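Local coordinates for SusD-like carbohydrate binding protein (Bacteroides vulgatus, PDB 3LEW) that probably binds carbohydrates at the bacterial outer membrane as a SusD-like nutrient-binding protein, at residues A[203-206]-A[207-211]; A[347-350]-A[351-354]; A[383-387]-A[388-392]. All coordinates share one frame; numbering follows the deposited sequence. Where two conformers were deposited one is given.

Interaction 1 of 3, residues A[203-206]-A[207-211]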
loop_
_atom_site.group_PDB
_atom_site.type_symbol
_atom_site.label_atom_id
_atom_site.label_comp_id
_atom_site.label_asym_id
_atom_site.label_seq_id
_atom_site.Cartn_x
_atom_site.Cartn_y
_atom_site.Cartn_z
ATOM N N GLU A 203 -5.242 -16.388 -8.515
ATOM C CA GLU A 203 -5.813 -15.658 -7.381
ATOM C C GLU A 203 -5.209 -14.259 -7.202
ATOM O O GLU A 203 -5.924 -13.279 -6.945
ATOM C CB GLU A 203 -5.682 -16.487 -6.096
ATOM C CG GLU A 203 -6.209 -15.745 -4.894
ATOM C CD GLU A 203 -6.165 -16.530 -3.599
ATOM O OE1 GLU A 203 -5.620 -17.635 -3.581
ATOM O OE2 GLU A 203 -6.680 -16.012 -2.597
ATOM N N VAL A 204 -3.884 -14.168 -7.311
ATOM C CA VAL A 204 -3.197 -12.887 -7.194
ATOM C C VAL A 204 -3.693 -11.936 -8.268
ATOM O O VAL A 204 -4.034 -10.794 -7.970
ATOM C CB VAL A 204 -1.654 -12.993 -7.211
ATOM C CG1 VAL A 204 -0.986 -11.574 -7.157
ATOM C CG2 VAL A 204 -1.125 -13.868 -6.044
ATOM N N VAL A 205 -3.798 -12.418 -9.521
ATOM C CA VAL A 205 -4.332 -11.573 -10.606
ATOM C C VAL A 205 -5.767 -11.070 -10.290
ATOM O O VAL A 205 -6.058 -9.893 -10.464
ATOM C CB VAL A 205 -4.274 -12.278 -11.954
ATOM C CG1 VAL A 205 -4.894 -11.378 -13.051
ATOM C CG2 VAL A 205 -2.793 -12.634 -12.336
ATOM N N LEU A 206 -6.654 -11.953 -9.831
ATOM C CA LEU A 206 -8.003 -11.550 -9.484
ATOM C C LEU A 206 -7.958 -10.449 -8.421
ATOM O O LEU A 206 -8.742 -9.491 -8.476
ATOM C CB LEU A 206 -8.827 -12.750 -8.954
ATOM C CG LEU A 206 -9.278 -13.788 -9.991
ATOM C CD1 LEU A 206 -9.869 -15.000 -9.278
ATOM C CD2 LEU A 206 -10.325 -13.147 -10.993
ATOM N N GLY A 207 -7.045 -10.579 -7.454
ATOM C CA GLY A 207 -7.001 -9.621 -6.375
ATOM C C GLY A 207 -6.516 -8.269 -6.874
ATOM O O GLY A 207 -7.086 -7.200 -6.509
ATOM N N ILE A 208 -5.415 -8.267 -7.644
ATOM C CA ILE A 208 -4.910 -6.961 -8.139
ATOM C C ILE A 208 -5.939 -6.316 -9.097
ATOM O O ILE A 208 -6.153 -5.072 -9.092
ATOM C CB ILE A 208 -3.544 -7.059 -8.872
ATOM C CG1 ILE A 208 -2.495 -7.745 -8.001
ATOM C CG2 ILE A 208 -3.093 -5.620 -9.314
ATOM C CD1 ILE A 208 -1.275 -8.346 -8.834
ATOM N N LEU A 209 -6.601 -7.155 -9.906
ATOM C CA LEU A 209 -7.698 -6.677 -10.774
ATOM C C LEU A 209 -8.819 -6.039 -9.990
ATOM O O LEU A 209 -9.366 -4.994 -10.414
ATOM C CB LEU A 209 -8.329 -7.818 -11.587
ATOM C CG LEU A 209 -7.941 -7.967 -13.022
ATOM C CD1 LEU A 209 -8.617 -9.212 -13.572
ATOM C CD2 LEU A 209 -8.287 -6.707 -13.818
ATOM N N SER A 210 -9.188 -6.675 -8.874
ATOM C CA SER A 210 -10.251 -6.170 -7.987
ATOM C C SER A 210 -9.902 -4.783 -7.490
ATOM O O SER A 210 -10.736 -3.857 -7.498
ATOM C CB SER A 210 -10.408 -7.114 -6.762
ATOM O OG SER A 210 -10.935 -8.347 -7.220
ATOM N N ARG A 211 -8.658 -4.632 -7.013
ATOM C CA ARG A 211 -8.163 -3.355 -6.541
ATOM C C ARG A 211 -8.164 -2.305 -7.674
ATOM O O ARG A 211 -8.679 -1.201 -7.540
ATOM C CB ARG A 211 -6.734 -3.532 -5.995
ATOM C CG ARG A 211 -6.191 -2.273 -5.357
ATOM C CD ARG A 211 -4.720 -2.433 -4.969
ATOM N NE ARG A 211 -4.527 -3.375 -3.859
ATOM C CZ ARG A 211 -3.318 -3.697 -3.353
ATOM N NH1 ARG A 211 -2.197 -3.216 -3.881
ATOM N NH2 ARG A 211 -3.215 -4.548 -2.329
#

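Interaction 2 of 3, residues A[347-350]-A[351-354]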
loop_
_atom_site.group_PDB
_atom_site.type_symbol
_atom_site.label_atom_id
_atom_site.label_comp_id
_atom_site.label_asym_id
_atom_site.label_seq_id
_atom_site.Cartn_x
_atom_site.Cartn_y
_atom_site.Cartn_z
ATOM N N ALA A 347 -8.752 -9.984 3.624
ATOM C CA ALA A 347 -9.596 -8.960 4.195
ATOM C C ALA A 347 -9.807 -7.770 3.256
ATOM O O ALA A 347 -10.890 -7.183 3.256
ATOM C CB ALA A 347 -9.030 -8.448 5.566
ATOM N N GLU A 348 -8.770 -7.341 2.540
ATOM C CA GLU A 348 -8.918 -6.273 1.564
ATOM C C GLU A 348 -9.925 -6.634 0.478
ATOM O O GLU A 348 -10.643 -5.757 -0.018
ATOM C CB GLU A 348 -7.554 -5.934 0.938
ATOM C CG GLU A 348 -7.629 -4.783 -0.080
ATOM C CD GLU A 348 -6.411 -4.652 -0.980
ATOM O OE1 GLU A 348 -5.387 -5.314 -0.766
ATOM O OE2 GLU A 348 -6.510 -3.872 -1.966
ATOM N N ILE A 349 -9.944 -7.913 0.070
ATOM C CA ILE A 349 -10.874 -8.372 -0.978
ATOM C C ILE A 349 -12.302 -8.312 -0.475
ATOM O O ILE A 349 -13.181 -7.885 -1.212
ATOM C CB ILE A 349 -10.517 -9.781 -1.505
ATOM C CG1 ILE A 349 -9.023 -9.871 -1.892
ATOM C CG2 ILE A 349 -11.427 -10.169 -2.667
ATOM C CD1 ILE A 349 -8.566 -8.760 -2.920
ATOM N N TYR A 350 -12.539 -8.669 0.790
ATOM C CA TYR A 350 -13.883 -8.490 1.369
ATOM C C TYR A 350 -14.293 -7.012 1.317
ATOM O O TYR A 350 -15.414 -6.670 0.972
ATOM C CB TYR A 350 -13.930 -8.911 2.837
ATOM C CG TYR A 350 -14.167 -10.373 3.124
ATOM C CD1 TYR A 350 -13.126 -11.294 3.099
ATOM C CD2 TYR A 350 -15.420 -10.819 3.466
ATOM C CE1 TYR A 350 -13.322 -12.626 3.402
ATOM C CE2 TYR A 350 -15.637 -12.176 3.762
ATOM C CZ TYR A 350 -14.570 -13.069 3.760
ATOM O OH TYR A 350 -14.814 -14.413 4.090
ATOM N N LEU A 351 -13.355 -6.135 1.649
ATOM C CA LEU A 351 -13.646 -4.690 1.662
ATOM C C LEU A 351 -13.853 -4.110 0.251
ATOM O O LEU A 351 -14.734 -3.288 0.065
ATOM C CB LEU A 351 -12.511 -3.956 2.371
ATOM C CG LEU A 351 -12.531 -4.136 3.911
ATOM C CD1 LEU A 351 -11.139 -3.775 4.458
ATOM C CD2 LEU A 351 -13.600 -3.219 4.548
ATOM N N ILE A 352 -13.064 -4.557 -0.735
ATOM C CA ILE A 352 -13.258 -4.164 -2.136
ATOM C C ILE A 352 -14.644 -4.633 -2.653
ATOM O O ILE A 352 -15.354 -3.876 -3.294
ATOM C CB ILE A 352 -12.162 -4.738 -3.078
ATOM C CG1 ILE A 352 -10.769 -4.107 -2.801
ATOM C CG2 ILE A 352 -12.525 -4.548 -4.590
ATOM C CD1 ILE A 352 -9.615 -4.844 -3.378
ATOM N N ASN A 353 -14.956 -5.892 -2.398
ATOM C CA ASN A 353 -16.257 -6.456 -2.738
ATOM C C ASN A 353 -17.402 -5.630 -2.126
ATOM O O ASN A 353 -18.361 -5.237 -2.833
ATOM C CB ASN A 353 -16.291 -7.920 -2.325
ATOM C CG ASN A 353 -17.461 -8.664 -2.889
ATOM O OD1 ASN A 353 -18.406 -8.959 -2.150
ATOM N ND2 ASN A 353 -17.408 -9.032 -4.205
ATOM N N ALA A 354 -17.302 -5.337 -0.826
ATOM C CA ALA A 354 -18.296 -4.482 -0.161
ATOM C C ALA A 354 -18.441 -3.116 -0.802
ATOM O O ALA A 354 -19.545 -2.664 -1.081
ATOM C CB ALA A 354 -18.015 -4.335 1.352
#

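Interaction 3 of 3, residues A[383-387]-A[388-392]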
loop_
_atom_site.group_PDB
_atom_site.type_symbol
_atom_site.label_atom_id
_atom_site.label_comp_id
_atom_site.label_asym_id
_atom_site.label_seq_id
_atom_site.Cartn_x
_atom_site.Cartn_y
_atom_site.Cartn_z
ATOM N N THR A 383 -28.454 -1.569 10.861
ATOM C CA THR A 383 -29.364 -0.588 10.311
ATOM C C THR A 383 -29.005 -0.347 8.845
ATOM O O THR A 383 -27.846 -0.431 8.449
ATOM C CB THR A 383 -29.380 0.734 11.150
ATOM O OG1 THR A 383 -29.740 0.447 12.512
ATOM C CG2 THR A 383 -30.385 1.712 10.589
ATOM N N ASN A 384 -30.002 -0.075 8.022
ATOM C CA ASN A 384 -29.751 0.303 6.632
ATOM C C ASN A 384 -29.234 1.727 6.515
ATOM O O ASN A 384 -29.903 2.685 6.904
ATOM C CB ASN A 384 -31.032 0.315 5.814
ATOM C CG ASN A 384 -31.464 -1.034 5.421
ATOM O OD1 ASN A 384 -30.660 -1.835 4.901
ATOM N ND2 ASN A 384 -32.759 -1.300 5.608
ATOM N N LEU A 385 -28.085 1.873 5.895
ATOM C CA LEU A 385 -27.509 3.174 5.694
ATOM C C LEU A 385 -27.778 3.647 4.262
ATOM O O LEU A 385 -27.956 2.837 3.343
ATOM C CB LEU A 385 -26.004 3.063 5.952
ATOM C CG LEU A 385 -25.678 2.560 7.342
ATOM C CD1 LEU A 385 -24.171 2.207 7.459
ATOM C CD2 LEU A 385 -26.102 3.639 8.351
ATOM N N SER A 386 -27.782 4.960 4.065
ATOM C CA SER A 386 -27.736 5.509 2.710
ATOM C C SER A 386 -26.468 4.967 2.040
ATOM O O SER A 386 -25.524 4.540 2.741
ATOM C CB SER A 386 -27.680 7.027 2.748
ATOM O OG SER A 386 -26.464 7.478 3.325
ATOM N N GLN A 387 -26.465 4.972 0.709
ATOM C CA GLN A 387 -25.289 4.560 -0.058
ATOM C C GLN A 387 -24.084 5.372 0.443
ATOM O O GLN A 387 -23.019 4.788 0.698
ATOM C CB GLN A 387 -25.520 4.754 -1.567
ATOM C CG GLN A 387 -24.320 4.390 -2.436
ATOM C CD GLN A 387 -24.447 4.870 -3.893
ATOM O OE1 GLN A 387 -24.469 6.071 -4.156
ATOM N NE2 GLN A 387 -24.544 3.936 -4.827
ATOM N N GLN A 388 -24.246 6.688 0.628
ATOM C CA GLN A 388 -23.111 7.507 1.072
ATOM C C GLN A 388 -22.608 7.111 2.477
ATOM O O GLN A 388 -21.398 7.035 2.684
ATOM C CB GLN A 388 -23.421 9.010 1.038
ATOM C CG GLN A 388 -22.195 9.919 1.298
ATOM C CD GLN A 388 -21.007 9.709 0.316
ATOM O OE1 GLN A 388 -21.187 9.357 -0.874
ATOM N NE2 GLN A 388 -19.771 9.916 0.829
ATOM N N ASP A 389 -23.521 6.883 3.423
ATOM C CA ASP A 389 -23.131 6.488 4.788
ATOM C C ASP A 389 -22.531 5.073 4.817
ATOM O O ASP A 389 -21.637 4.808 5.615
ATOM C CB ASP A 389 -24.305 6.555 5.773
ATOM C CG ASP A 389 -24.677 7.994 6.164
ATOM O OD1 ASP A 389 -23.871 8.927 5.911
ATOM O OD2 ASP A 389 -25.783 8.160 6.718
ATOM N N LEU A 390 -23.021 4.187 3.957
ATOM C CA LEU A 390 -22.441 2.832 3.825
ATOM C C LEU A 390 -21.040 2.930 3.288
ATOM O O LEU A 390 -20.123 2.325 3.847
ATOM C CB LEU A 390 -23.280 1.941 2.909
ATOM C CG LEU A 390 -22.729 0.512 2.758
ATOM C CD1 LEU A 390 -22.565 -0.215 4.119
ATOM C CD2 LEU A 390 -23.657 -0.249 1.773
ATOM N N LEU A 391 -20.833 3.721 2.232
ATOM C CA LEU A 391 -19.472 3.973 1.762
ATOM C C LEU A 391 -18.562 4.513 2.853
ATOM O O LEU A 391 -17.433 4.036 3.020
ATOM C CB LEU A 391 -19.472 4.899 0.545
ATOM C CG LEU A 391 -19.995 4.306 -0.730
ATOM C CD1 LEU A 391 -20.210 5.426 -1.782
ATOM C CD2 LEU A 391 -19.033 3.221 -1.233
ATOM N N GLU A 392 -19.022 5.492 3.636
ATOM C CA GLU A 392 -18.149 6.026 4.682
ATOM C C GLU A 392 -17.828 4.977 5.754
ATOM O O GLU A 392 -16.728 4.973 6.291
ATOM C CB GLU A 392 -18.715 7.310 5.282
ATOM C CG GLU A 392 -18.642 8.441 4.281
ATOM C CD GLU A 392 -19.328 9.709 4.730
ATOM O OE1 GLU A 392 -19.451 9.932 5.964
ATOM O OE2 GLU A 392 -19.734 10.481 3.825
HETATM O O HOH W 1 -27.896 6.812 6.373
#

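Interaction 1 of 3, residues A[203-206]-A[207-211]
Ser210 folds its hydroxyl back onto the carbonyl of Leu206, one turn earlier in helix 202-215. OG stands anti to its own carbonyl carbon, beside the backbone nitrogen (chi1 -68°), a rotation that brings it 2.8 Å from Leu206 O. The backbone Ser210 N donates to the same oxygen at 2.9 Å, and the two donors arrive from opposite faces of the carbonyl plane, so that one acceptor is gripped twice and the buried hydroxyl is satisfied inside its own helix. An alanine at this position would keep the backbone bond but is likely to leave Leu206 O with one donor fewer and the serine's contacts with Tyr225 and Ser226 of helix 219-232 reduced.

Another flank of the helix is apolar. Val204 and Ile208 run side by side in the same direction, and the valine's CG1, anti to its backbone nitrogen (chi1 177°), meets Ile208 CD1 at 3.6 Å; Trp256 of strand 254-258 touches both residues. Ile208 CG1 also rests 3.4 Å from Val204 O. Val205 and Leu209 touch more loosely, CG1 to CD1 at 4.3 Å, while Leu209 CB sits 3.3 Å from Val205 O; Leu181 and Leu185 of helix 170-187 pack against this side. Beneath the side chains, Ile208 N bonds to Val204 O and Leu209 N to Val205 O, both nearly straight. These i to i+4 bonds are characteristic of an alpha-helix, here buried between helices 170-187 and 219-232, with strand 254-258 against the Val204 and Ile208 flank, in the mainly helical SusD fold.

Interaction 2 of 3, residues A[347-350]-A[351-354]
Apolar contact between Ile352 and the preceding turn centres on its CD1. Ile349 CD1 approaches that methyl at 4.1 Å, the two side chains crossing at a slant.

Side chains also rest on carbonyl oxygens of the turn before. With its CG1 placed beside the backbone nitrogen (chi1 -68°), Ile352 leans back until CG1 lies 3.2 Å from Glu348 O. Leu351 does likewise, its CG 3.5 Å from Ala347 O.

The meeting of Glu348 and Ile352 is mixed in character: the extended glutamate carries its carboxylate past the isoleucine, Glu348 OE2 lying 3.5 Å from Ile352 CD1. The charge is answered by Arg211, which forms a salt bridge with OE1.

Helix 346-359, which holds all of these residues but Arg211, is an alpha-helix of the SusD fold, buried along 347-354 and packed among helices 219-232, 365-376 and 387-401. Its backbone bonds are regular: Ile352 N reaches Glu348 O at 2.8 Å and Asn353 N reaches Ile349 O at 2.9 Å, the latter with an N-H...O angle of 169°.

The remaining polar ends find partners beyond this turn. Tyr350 OH bonds to Asn234 O, while Asn353 joins Lys357 through OD1 and Ser226 and Asp227 through ND2.

Interaction 3 of 3, residues A[383-387]-A[388-392]
Ser386 OG accepts a hydrogen bond from Asp389 N at 3.0 Å, satisfying an amide in the first turn of helix 387-401. The serine's OG sits between its own backbone nitrogen and carbonyl carbon (chi1 66°), from where it bends over the start of the helix; the N-H points at it well, with an angle of 162°. In the reverse direction, a water bridges the two residues: it accepts from Ser386 N at 3.0 Å and donates to Asp389 OD2 at a short 2.5 Å. The carboxylate thus serves the serine amide through water. This is a serine N-cap, resembling a capping box whose return bond runs through water, with Ser386 at the boundary between the loop after helix 365-376 and the helix it caps.

From the cap onward the main chain supplies its own acceptors. Leu390 N bonds to Ser386 O at 2.8 Å, and Leu391 N to Gln387 O at 2.9 Å in an almost straight bond. Gln387 sends its amide NE2 to Ala358 O of helix 346-359. Farther along, Gln388 NE2 donates to Glu392 OE2 at 3.0 Å, using the anti lone pair of that oxygen, which lies close to the plane of the glutamine amide; a bend at chi2 (57°) turns the amide along the helix. Apolar contact accompanies the cap: Leu385 CB lies 4.2 Å from Leu390 CB, while Leu390 and Leu391 both touch Ala358.

How the interactions relate
The three contacts follow one another along the chain, each closing before the next opens, on helices 202-215 and 346-359 and at the start of helix 387-401. Interactions 1 and 2 have centres about 11 Å apart and touch directly: Arg211 NH2 meets Glu348 OE1 at 2.8 Å, and Ile349 and Ile352 pack against the backbone of 207-211. This salt bridge and packing join the N-terminal starch-binding-associated region to the C-terminal SusD region of the sequence. Interaction 3 lies about 16 Å from interaction 2 between centres and about 26 Å from interaction 1. Helix 387-401 nevertheless packs along helix 346-359. Interactions 1 and 2 are buried, whereas interaction 3 is a surface contact.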